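Local coordinates for sensor protein (Bacteroides thetaiotaomicron, PDB 2X7X), which binds fructose through the periplasmic domain described here and probably relays that signal as the sensor histidine kinase of a hybrid two-component system, at residues His21-Asn24 and Asp25-Arg29; Glu53-His56 and Tyr57-Glu61; Asp180-Leu183 and Arg184-Pro187; Ala206-Ala210 and Gly211-Glu215. All coordinates share one frame; numbering follows the deposited sequence.

Interaction 1. Residues His21-Asn24 and Asp25-Arg29; sequences HKMN and DEILR
One face of the His21 imidazole carries the carboxylate of Asp25, one helical turn further on and displaced toward the rim of the ring. The two planes stand 73° apart, so the groups do not stack. OD1 of Asp25 comes within 3.3 Å of NE2 of His21, but the angle is too poor for a hydrogen bond. A second flat group, the guanidinium of Arg29, has the backbone O of Asp25 above its centre at 4.3 Å, and its NH2 forms a salt bridge to a phosphate ion that probably came from the crystallisation liquor. Lys22 swings CG anti to its own backbone N (chi1 -163°) and reaches along the helix until CE lies 3.5 Å from OE1 of Glu26; NZ completes a salt bridge to that same oxygen. The other carboxylate oxygen, OE2 of Glu26, accepts from Thr247 OG1 and Gly249 N, and Thr247 OG1 also pairs with Lys22 NZ. These i to i+4 contacts illustrate how neighbouring turns are coupled within helix 18-31, the crossover helix of the beta-alpha-beta unit formed with strands 8-13 and 38-43 in the periplasmic binding protein domain. On a buried side of the helix, CG of Met23 packs 4.0 Å from CD1 of Ile27. The O of Asn24 accepts two backbone bonds, from Leu28 N at 3.0 Å and from Ile27 N, which approaches well above the carbonyl plane. Outside the helix, OD1 of Asn24 takes a hydrogen bond from Gln13 NE2, and Ile27 rests on Val39.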
loop_
_atom_site.group_PDB
_atom_site.type_symbol
_atom_site.label_atom_id
_atom_site.label_comp_id
_atom_site.label_asym_id
_atom_site.label_seq_id
_atom_site.Cartn_x
_atom_site.Cartn_y
_atom_site.Cartn_z
ATOM N N HIS A 21 3.911 -8.750 -17.432
ATOM C CA HIS A 21 2.631 -9.380 -17.132
ATOM C C HIS A 21 1.701 -8.423 -16.397
ATOM O O HIS A 21 0.551 -8.234 -16.797
ATOM C CB HIS A 21 2.819 -10.666 -16.334
ATOM C CG HIS A 21 1.605 -11.540 -16.325
ATOM N ND1 HIS A 21 1.277 -12.369 -17.381
ATOM C CD2 HIS A 21 0.624 -11.701 -15.401
ATOM C CE1 HIS A 21 0.153 -13.008 -17.103
ATOM N NE2 HIS A 21 -0.264 -12.623 -15.908
ATOM N N LYS A 22 2.221 -7.792 -15.350
ATOM C CA LYS A 22 1.448 -6.830 -14.581
ATOM C C LYS A 22 0.968 -5.623 -15.411
ATOM O O LYS A 22 -0.172 -5.174 -15.255
ATOM C CB LYS A 22 2.237 -6.350 -13.364
ATOM C CG LYS A 22 1.357 -5.680 -12.325
ATOM C CD LYS A 22 2.152 -4.879 -11.341
ATOM C CE LYS A 22 1.235 -3.976 -10.550
ATOM N NZ LYS A 22 1.863 -2.644 -10.339
ATOM N N MET A 23 1.838 -5.092 -16.267
ATOM C CA MET A 23 1.478 -3.958 -17.117
ATOM C C MET A 23 0.415 -4.352 -18.157
ATOM O O MET A 23 -0.599 -3.663 -18.306
ATOM C CB MET A 23 2.719 -3.386 -17.804
ATOM C CG MET A 23 2.458 -2.221 -18.738
ATOM S SD MET A 23 3.917 -1.846 -19.727
ATOM C CE MET A 23 3.307 -0.508 -20.720
ATOM N N ASN A 24 0.659 -5.454 -18.865
ATOM C CA ASN A 24 -0.295 -5.985 -19.829
ATOM C C ASN A 24 -1.710 -6.089 -19.252
ATOM O O ASN A 24 -2.632 -5.427 -19.740
ATOM C CB ASN A 24 0.181 -7.343 -20.337
ATOM C CG ASN A 24 1.475 -7.250 -21.134
ATOM O OD1 ASN A 24 1.890 -6.166 -21.553
ATOM N ND2 ASN A 24 2.114 -8.392 -21.354
ATOM N N ASP A 25 -1.852 -6.893 -18.196
ATOM C CA ASP A 25 -3.121 -7.071 -17.492
ATOM C C ASP A 25 -3.752 -5.752 -17.103
ATOM O O ASP A 25 -4.970 -5.649 -17.085
ATOM C CB ASP A 25 -2.947 -7.911 -16.227
ATOM C CG ASP A 25 -2.586 -9.359 -16.515
ATOM O OD1 ASP A 25 -2.324 -10.081 -15.533
ATOM O OD2 ASP A 25 -2.548 -9.781 -17.696
ATOM N N GLU A 26 -2.936 -4.753 -16.781
ATOM C CA GLU A 26 -3.452 -3.422 -16.427
ATOM C C GLU A 26 -4.031 -2.697 -17.641
ATOM O O GLU A 26 -4.942 -1.887 -17.507
ATOM C CB GLU A 26 -2.367 -2.553 -15.772
ATOM C CG GLU A 26 -2.254 -2.667 -14.257
ATOM C CD GLU A 26 -0.966 -2.065 -13.686
ATOM O OE1 GLU A 26 -0.865 -1.963 -12.449
ATOM O OE2 GLU A 26 -0.049 -1.690 -14.448
ATOM N N ILE A 27 -3.480 -2.987 -18.815
ATOM C CA ILE A 27 -3.915 -2.364 -20.058
ATOM C C ILE A 27 -5.250 -2.976 -20.478
ATOM O O ILE A 27 -6.254 -2.267 -20.599
ATOM C CB ILE A 27 -2.847 -2.515 -21.173
ATOM C CG1 ILE A 27 -1.646 -1.615 -20.875
ATOM C CG2 ILE A 27 -3.434 -2.192 -22.546
ATOM C CD1 ILE A 27 -0.361 -2.071 -21.549
ATOM N N LEU A 28 -5.245 -4.294 -20.666
ATOM C CA LEU A 28 -6.458 -5.058 -20.943
ATOM C C LEU A 28 -7.599 -4.727 -19.963
ATOM O O LEU A 28 -8.749 -4.574 -20.379
ATOM C CB LEU A 28 -6.162 -6.565 -20.939
ATOM C CG LEU A 28 -5.090 -7.097 -21.897
ATOM C CD1 LEU A 28 -4.695 -8.519 -21.535
ATOM C CD2 LEU A 28 -5.533 -7.024 -23.353
ATOM N N ARG A 29 -7.282 -4.599 -18.675
ATOM C CA ARG A 29 -8.304 -4.296 -17.675
ATOM C C ARG A 29 -8.919 -2.922 -17.922
ATOM O O ARG A 29 -10.124 -2.726 -17.724
ATOM C CB ARG A 29 -7.744 -4.384 -16.255
ATOM C CG ARG A 29 -8.801 -4.191 -15.171
ATOM C CD ARG A 29 -8.211 -3.976 -13.777
ATOM N NE ARG A 29 -7.422 -5.130 -13.366
ATOM C CZ ARG A 29 -6.138 -5.077 -13.027
ATOM N NH1 ARG A 29 -5.509 -6.193 -12.684
ATOM N NH2 ARG A 29 -5.490 -3.911 -13.017
#

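Interaction 2. Residues Glu53-His56 and Tyr57-Glu61; sequences EDVH and YFMDE
Glu53 meets Tyr57 through the backbone, its O accepting from Tyr57 N at 2.9 Å, while CB of Tyr57 rests against the same oxygen. With CG anti to the backbone N (chi1 177°), the tyrosine ring is carried away from this turn. Asp54 comes next. Its O receives Phe58 N at 3.0 Å and also lies close to CD2 of the phenylalanine ring, which it approaches at an oblique angle. The carboxylate of Asp54 serves a different partner, OD1 forming a salt bridge with Arg42 NE, and the same arginine makes a cation-pi contact with the ring of Tyr57. Val55 turns to the apolar side: its O binds Met59 N at 2.9 Å, and its CG1 lies 4.2 Å from SD of Met59. At His56 the backbone O takes Asp60 N at 2.9 Å, and the side chain runs alongside that of Met59, both pointing the same way. A bend about the last torsion of the methionine (chi3 26°) brings CE to the imidazole edge, 3.8 Å from CD2 and near the ring plane. Regular i to i+4 alpha-helical bonding thus holds the turns of helix 48-60 together, while Val55, Phe58 and Met59 face strand 65-68 and helix 73-85 in the alpha/beta layers of the periplasmic binding protein fold.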
loop_
_atom_site.group_PDB
_atom_site.type_symbol
_atom_site.label_atom_id
_atom_site.label_comp_id
_atom_site.label_asym_id
_atom_site.label_seq_id
_atom_site.Cartn_x
_atom_site.Cartn_y
_atom_site.Cartn_z
ATOM N N GLU A 53 9.747 -7.501 -36.388
ATOM C CA GLU A 53 8.677 -8.372 -36.872
ATOM C C GLU A 53 7.320 -8.025 -36.250
ATOM O O GLU A 53 6.318 -7.921 -36.959
ATOM C CB GLU A 53 9.036 -9.846 -36.667
ATOM C CG GLU A 53 10.306 -10.258 -37.418
ATOM C CD GLU A 53 10.552 -11.765 -37.426
ATOM O OE1 GLU A 53 9.593 -12.535 -37.696
ATOM O OE2 GLU A 53 11.715 -12.177 -37.177
ATOM N N ASP A 54 7.291 -7.816 -34.938
ATOM C CA ASP A 54 6.055 -7.433 -34.261
ATOM C C ASP A 54 5.558 -6.049 -34.702
ATOM O O ASP A 54 4.359 -5.854 -34.906
ATOM C CB ASP A 54 6.208 -7.507 -32.735
ATOM C CG ASP A 54 6.575 -8.913 -32.240
ATOM O OD1 ASP A 54 5.992 -9.911 -32.715
ATOM O OD2 ASP A 54 7.451 -9.023 -31.363
ATOM N N VAL A 55 6.469 -5.095 -34.874
ATOM C CA VAL A 55 6.059 -3.769 -35.353
ATOM C C VAL A 55 5.559 -3.835 -36.805
ATOM O O VAL A 55 4.498 -3.295 -37.119
ATOM C CB VAL A 55 7.155 -2.675 -35.158
ATOM C CG1 VAL A 55 6.664 -1.317 -35.657
ATOM C CG2 VAL A 55 7.537 -2.562 -33.703
ATOM N N HIS A 56 6.303 -4.519 -37.674
ATOM C CA HIS A 56 5.862 -4.714 -39.063
ATOM C C HIS A 56 4.491 -5.387 -39.134
ATOM O O HIS A 56 3.643 -4.970 -39.928
ATOM C CB HIS A 56 6.900 -5.477 -39.900
ATOM C CG HIS A 56 8.151 -4.698 -40.176
ATOM N ND1 HIS A 56 9.372 -5.302 -40.392
ATOM C CD2 HIS A 56 8.374 -3.363 -40.257
ATOM C CE1 HIS A 56 10.293 -4.375 -40.605
ATOM N NE2 HIS A 56 9.712 -3.190 -40.527
ATOM N N TYR A 57 4.277 -6.400 -38.289
ATOM C CA TYR A 57 2.987 -7.083 -38.155
ATOM C C TYR A 57 1.843 -6.121 -37.817
ATOM O O TYR A 57 0.775 -6.160 -38.436
ATOM C CB TYR A 57 3.085 -8.181 -37.089
ATOM C CG TYR A 57 1.790 -8.916 -36.802
ATOM C CD1 TYR A 57 1.593 -10.226 -37.248
ATOM C CD2 TYR A 57 0.767 -8.308 -36.067
ATOM C CE1 TYR A 57 0.400 -10.909 -36.981
ATOM C CE2 TYR A 57 -0.426 -8.973 -35.800
ATOM C CZ TYR A 57 -0.604 -10.270 -36.258
ATOM O OH TYR A 57 -1.791 -10.918 -35.980
ATOM N N PHE A 58 2.069 -5.268 -36.823
ATOM C CA PHE A 58 1.062 -4.305 -36.402
ATOM C C PHE A 58 0.806 -3.240 -37.474
ATOM O O PHE A 58 -0.294 -2.687 -37.566
ATOM C CB PHE A 58 1.453 -3.668 -35.064
ATOM C CG PHE A 58 1.242 -4.573 -33.861
ATOM C CD1 PHE A 58 0.008 -5.189 -33.633
ATOM C CD2 PHE A 58 2.268 -4.780 -32.937
ATOM C CE1 PHE A 58 -0.187 -6.015 -32.517
ATOM C CE2 PHE A 58 2.083 -5.597 -31.823
ATOM C CZ PHE A 58 0.855 -6.213 -31.609
ATOM N N MET A 59 1.825 -2.967 -38.285
ATOM C CA MET A 59 1.701 -2.044 -39.413
ATOM C C MET A 59 0.905 -2.649 -40.577
ATOM O O MET A 59 0.100 -1.959 -41.201
ATOM C CB MET A 59 3.081 -1.607 -39.894
ATOM C CG MET A 59 3.635 -0.388 -39.181
ATOM S SD MET A 59 5.396 -0.112 -39.479
ATOM C CE MET A 59 5.650 -0.898 -41.082
ATOM N N ASP A 60 1.139 -3.930 -40.864
ATOM C CA ASP A 60 0.370 -4.661 -41.874
ATOM C C ASP A 60 -1.109 -4.695 -41.494
ATOM O O ASP A 60 -1.964 -4.343 -42.300
ATOM C CB ASP A 60 0.902 -6.090 -42.057
ATOM C CG ASP A 60 2.293 -6.133 -42.694
ATOM O OD1 ASP A 60 2.788 -5.085 -43.169
ATOM O OD2 ASP A 60 2.896 -7.233 -42.718
ATOM N N GLU A 61 -1.404 -5.092 -40.261
ATOM C CA GLU A 61 -2.780 -5.130 -39.781
ATOM C C GLU A 61 -3.409 -3.748 -39.672
ATOM O O GLU A 61 -4.581 -3.628 -39.320
ATOM C CB GLU A 61 -2.853 -5.813 -38.425
ATOM C CG GLU A 61 -2.923 -7.318 -38.497
ATOM C CD GLU A 61 -3.552 -7.921 -37.250
ATOM O OE1 GLU A 61 -3.619 -7.218 -36.210
ATOM O OE2 GLU A 61 -3.984 -9.096 -37.316
#

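Interaction 3. Residues Asp180-Leu183 and Arg184-Pro187; sequences DSML and RRHP
OG of Ser181 is held by two nitrogens of one guanidinium, Arg185 NH2 at 2.9 Å and Arg185 NE at 3.0 Å, both donating side-on with the oxygen at the edge of the group and in its plane. This bridge spans the last turn of helix 172-185, in the periplasmic binding protein domain. The serine hydroxyl stands anti to the backbone N (chi1 176°), which turns it to the arginine, whose chain bends back at chi3. NH1 of Arg185 forms a salt bridge to Asp164, a second tether on the same guanidinium. An alanine at Ser181 would remove the hydroxyl, and NE of Arg185 would probably be left without this acceptor and the guanidinium freer to turn. Arg184 behaves differently: one face of its guanidinium lies on backbone, with NH1 3.5 Å from CA of Ser181, and its NH2 remains 4.6 Å from OD2 of Asp180, beyond a salt bridge. Its own N is hydrogen-bonded to Asp180 O at 3.1 Å. His186 leaves the helical path. Its NE2 bonds to Asp164, while the ring comes obliquely upon the preceding turn, CD2 lying 3.3 Å from the O of Met182.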
loop_
_atom_site.group_PDB
_atom_site.type_symbol
_atom_site.label_atom_id
_atom_site.label_comp_id
_atom_site.label_asym_id
_atom_site.label_seq_id
_atom_site.Cartn_x
_atom_site.Cartn_y
_atom_site.Cartn_z
ATOM N N ASP A 180 29.636 -14.290 -9.466
ATOM C CA ASP A 180 30.639 -15.297 -9.145
ATOM C C ASP A 180 31.997 -14.766 -9.484
ATOM O O ASP A 180 32.911 -14.821 -8.673
ATOM C CB ASP A 180 30.431 -16.551 -9.970
ATOM C CG ASP A 180 29.627 -17.596 -9.259
ATOM O OD1 ASP A 180 29.106 -17.341 -8.158
ATOM O OD2 ASP A 180 29.507 -18.696 -9.817
ATOM N N SER A 181 32.127 -14.244 -10.696
ATOM C CA SER A 181 33.392 -13.700 -11.149
ATOM C C SER A 181 33.847 -12.543 -10.249
ATOM O O SER A 181 35.027 -12.442 -9.927
ATOM C CB SER A 181 33.295 -13.274 -12.619
ATOM O OG SER A 181 34.498 -12.663 -13.049
ATOM N N MET A 182 32.913 -11.692 -9.831
ATOM C CA MET A 182 33.248 -10.547 -8.982
ATOM C C MET A 182 33.719 -10.953 -7.576
ATOM O O MET A 182 34.714 -10.413 -7.069
ATOM C CB MET A 182 32.089 -9.554 -8.915
ATOM C CG MET A 182 31.840 -8.821 -10.211
ATOM S SD MET A 182 30.234 -8.004 -10.251
ATOM C CE MET A 182 30.352 -7.109 -11.791
ATOM N N LEU A 183 33.020 -11.909 -6.959
ATOM C CA LEU A 183 33.413 -12.432 -5.647
ATOM C C LEU A 183 34.833 -13.010 -5.676
ATOM O O LEU A 183 35.670 -12.690 -4.823
ATOM C CB LEU A 183 32.417 -13.496 -5.167
ATOM C CG LEU A 183 30.975 -13.067 -4.892
ATOM C CD1 LEU A 183 30.006 -14.242 -5.049
ATOM C CD2 LEU A 183 30.860 -12.423 -3.512
ATOM N N ARG A 184 35.092 -13.850 -6.675
ATOM C CA ARG A 184 36.379 -14.485 -6.861
ATOM C C ARG A 184 37.509 -13.443 -6.954
ATOM O O ARG A 184 38.598 -13.648 -6.396
ATOM C CB ARG A 184 36.321 -15.316 -8.134
ATOM C CG ARG A 184 37.331 -16.458 -8.258
ATOM C CD ARG A 184 37.187 -17.163 -9.630
ATOM N NE ARG A 184 35.801 -17.610 -9.897
ATOM C CZ ARG A 184 35.040 -17.235 -10.938
ATOM N NH1 ARG A 184 35.513 -16.402 -11.864
ATOM N NH2 ARG A 184 33.801 -17.713 -11.059
ATOM N N ARG A 185 37.235 -12.324 -7.628
ATOM C CA ARG A 185 38.259 -11.314 -7.945
ATOM C C ARG A 185 38.325 -10.137 -6.969
ATOM O O ARG A 185 39.245 -9.325 -7.032
ATOM C CB ARG A 185 38.101 -10.812 -9.400
ATOM C CG ARG A 185 38.401 -11.903 -10.449
ATOM C CD ARG A 185 38.371 -11.418 -11.887
ATOM N NE ARG A 185 37.005 -11.176 -12.318
ATOM C CZ ARG A 185 36.444 -9.971 -12.373
ATOM N NH1 ARG A 185 37.147 -8.894 -12.036
ATOM N NH2 ARG A 185 35.178 -9.844 -12.764
ATOM N N HIS A 186 37.347 -10.048 -6.073
ATOM C CA HIS A 186 37.245 -8.918 -5.156
ATOM C C HIS A 186 36.896 -9.372 -3.732
ATOM O O HIS A 186 35.731 -9.675 -3.444
ATOM C CB HIS A 186 36.215 -7.891 -5.669
ATOM C CG HIS A 186 36.514 -7.361 -7.037
ATOM N ND1 HIS A 186 37.615 -6.571 -7.307
ATOM C CD2 HIS A 186 35.862 -7.509 -8.213
ATOM C CE1 HIS A 186 37.624 -6.256 -8.591
ATOM N NE2 HIS A 186 36.572 -6.813 -9.163
ATOM N N PRO A 187 37.904 -9.428 -2.835
ATOM C CA PRO A 187 37.682 -9.850 -1.430
ATOM C C PRO A 187 36.828 -8.890 -0.593
ATOM O O PRO A 187 36.225 -9.306 0.394
ATOM C CB PRO A 187 39.101 -9.930 -0.850
ATOM C CG PRO A 187 39.933 -9.056 -1.736
ATOM C CD PRO A 187 39.336 -9.208 -3.118
#

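Interaction 4. Residues Ala206-Ala210 and Gly211-Glu215; sequences AAKMA and GREKE. With K (potassium ion), chain F.
Glu213 folds back on Lys208 by two torsions: chi1 of 87° sets CG between the backbone N and the carbonyl carbon, and chi2 of -74° then bends the chain until OE1 lies 3.5 Å from CA of Lys208. The backbone beyond the helix end sets CB of Glu213 against CB of Ala207, 3.9 Å apart. What lets the chain turn back is the helix end itself, an example of how a helix is stopped by a residue of positive phi. Gly211 (phi 61°) is the C-prime residue of a Schellman motif, in which Arg212 N reaches Ala207 O at 2.8 Å and Gly211 N reaches Lys208 O at 2.9 Å; both donors approach from above the carbonyl planes. A type I turn follows from Arg212 to Glu215, its backbone bond running from Glu215 N to Arg212 O. Across that turn, NE of Arg212 forms a salt bridge with OE1 of Glu215 at 2.9 Å, met on the syn side of the carboxylate. The other two guanidinium nitrogens bond to carbonyls at the end of helix 172-185 and just past it, NH1 to Leu183 O and NH2 to His186 O. With a leucine in place of Arg212, the Glu215 carboxylate would probably lose its charged mate, and the carbonyls of Leu183 and His186 the donors that Arg212 gives them. Within the same turn, Glu213 O binds a potassium ion at 2.7 Å, with a long approach from a water. Met216 O joins it, so the Schellman-capped end of helix 199-209 leads directly into a potassium site built on backbone carbonyls.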
loop_
_atom_site.group_PDB
_atom_site.type_symbol
_atom_site.label_atom_id
_atom_site.label_comp_id
_atom_site.label_asym_id
_atom_site.label_seq_id
_atom_site.Cartn_x
_atom_site.Cartn_y
_atom_site.Cartn_z
ATOM N N ALA A 206 24.656 -15.976 -5.475
ATOM C CA ALA A 206 26.076 -16.150 -5.667
ATOM C C ALA A 206 26.823 -15.883 -4.352
ATOM O O ALA A 206 27.774 -16.595 -4.022
ATOM C CB ALA A 206 26.578 -15.263 -6.778
ATOM N N ALA A 207 26.364 -14.886 -3.597
ATOM C CA ALA A 207 27.054 -14.457 -2.387
ATOM C C ALA A 207 26.809 -15.456 -1.266
ATOM O O ALA A 207 27.746 -15.851 -0.562
ATOM C CB ALA A 207 26.606 -13.068 -1.977
ATOM N N LYS A 208 25.542 -15.848 -1.121
ATOM C CA LYS A 208 25.084 -16.864 -0.178
ATOM C C LYS A 208 25.971 -18.095 -0.301
ATOM O O LYS A 208 26.535 -18.573 0.681
ATOM C CB LYS A 208 23.644 -17.262 -0.537
ATOM C CG LYS A 208 22.650 -17.347 0.616
ATOM C CD LYS A 208 22.808 -18.591 1.442
ATOM C CE LYS A 208 21.666 -18.720 2.456
ATOM N NZ LYS A 208 20.392 -19.096 1.790
ATOM N N MET A 209 26.112 -18.575 -1.535
ATOM C CA MET A 209 26.844 -19.806 -1.813
ATOM C C MET A 209 28.331 -19.682 -1.585
ATOM O O MET A 209 29.006 -20.688 -1.405
ATOM C CB MET A 209 26.537 -20.330 -3.217
ATOM C CG MET A 209 25.109 -20.854 -3.295
ATOM S SD MET A 209 24.569 -21.458 -4.899
ATOM C CE MET A 209 25.283 -23.113 -4.826
ATOM N N ALA A 210 28.840 -18.454 -1.578
ATOM C CA ALA A 210 30.256 -18.238 -1.310
ATOM C C ALA A 210 30.484 -17.909 0.174
ATOM O O ALA A 210 31.601 -17.559 0.579
ATOM C CB ALA A 210 30.825 -17.157 -2.228
ATOM N N GLY A 211 29.417 -18.056 0.967
ATOM C CA GLY A 211 29.400 -17.685 2.378
ATOM C C GLY A 211 29.669 -16.214 2.633
ATOM O O GLY A 211 30.264 -15.875 3.643
ATOM N N ARG A 212 29.231 -15.324 1.740
ATOM C CA ARG A 212 29.576 -13.898 1.871
ATOM C C ARG A 212 28.423 -12.899 1.797
ATOM O O ARG A 212 28.665 -11.708 1.714
ATOM C CB ARG A 212 30.616 -13.514 0.816
ATOM C CG ARG A 212 32.011 -14.021 1.079
ATOM C CD ARG A 212 32.891 -13.728 -0.102
ATOM N NE ARG A 212 33.112 -12.295 -0.307
ATOM C CZ ARG A 212 33.830 -11.775 -1.309
ATOM N NH1 ARG A 212 34.390 -12.570 -2.215
ATOM N NH2 ARG A 212 33.980 -10.457 -1.416
ATOM N N GLU A 213 27.183 -13.374 1.832
ATOM C CA GLU A 213 26.016 -12.506 1.703
ATOM C C GLU A 213 25.769 -11.559 2.883
ATOM O O GLU A 213 24.962 -10.622 2.775
ATOM C CB GLU A 213 24.751 -13.336 1.447
ATOM C CG GLU A 213 24.034 -13.836 2.726
ATOM C CD GLU A 213 24.748 -14.994 3.429
ATOM O OE1 GLU A 213 25.806 -15.464 2.928
ATOM O OE2 GLU A 213 24.229 -15.438 4.481
ATOM N N LYS A 214 26.428 -11.794 4.010
ATOM C CA LYS A 214 26.295 -10.883 5.154
ATOM C C LYS A 214 27.348 -9.762 5.134
ATOM O O LYS A 214 27.363 -8.898 5.996
ATOM C CB LYS A 214 26.288 -11.654 6.481
ATOM C CG LYS A 214 25.063 -12.547 6.634
ATOM C CD LYS A 214 25.102 -13.436 7.893
ATOM C CE LYS A 214 23.779 -14.213 8.020
ATOM N NZ LYS A 214 23.452 -14.641 9.421
ATOM N N GLU A 215 28.205 -9.768 4.123
ATOM C CA GLU A 215 29.270 -8.762 4.024
ATOM C C GLU A 215 28.860 -7.538 3.225
ATOM O O GLU A 215 29.636 -6.601 3.106
ATOM C CB GLU A 215 30.518 -9.359 3.366
ATOM C CG GLU A 215 31.171 -10.507 4.124
ATOM C CD GLU A 215 32.359 -11.094 3.374
ATOM O OE1 GLU A 215 32.539 -10.810 2.163
ATOM O OE2 GLU A 215 33.126 -11.845 4.008
HETATM K K K F . 22.968 -8.834 3.307
HETATM O O HOH W 1 19.908 -9.047 4.733
#

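Overall arrangement
All four contacts are local, each closing only a turn or so of chain, and they follow one another in series without nesting or crossing. Interactions 1 and 2 come first, on helices 18-31 and 48-60, which pack about the parallel sheet of the first lobe; their centres lie about 21 Å apart and they do not touch. After the chain has passed into the second lobe, interaction 3 ends helix 172-185 and interaction 4 ends helix 199-209, both beside the mixed sheet. These two meet, joining the end of helix 172-185 to the loop that follows helix 199-209. Interactions 2 and 4 lie on opposite sides of the chain's centre, about 46 Å apart between centres.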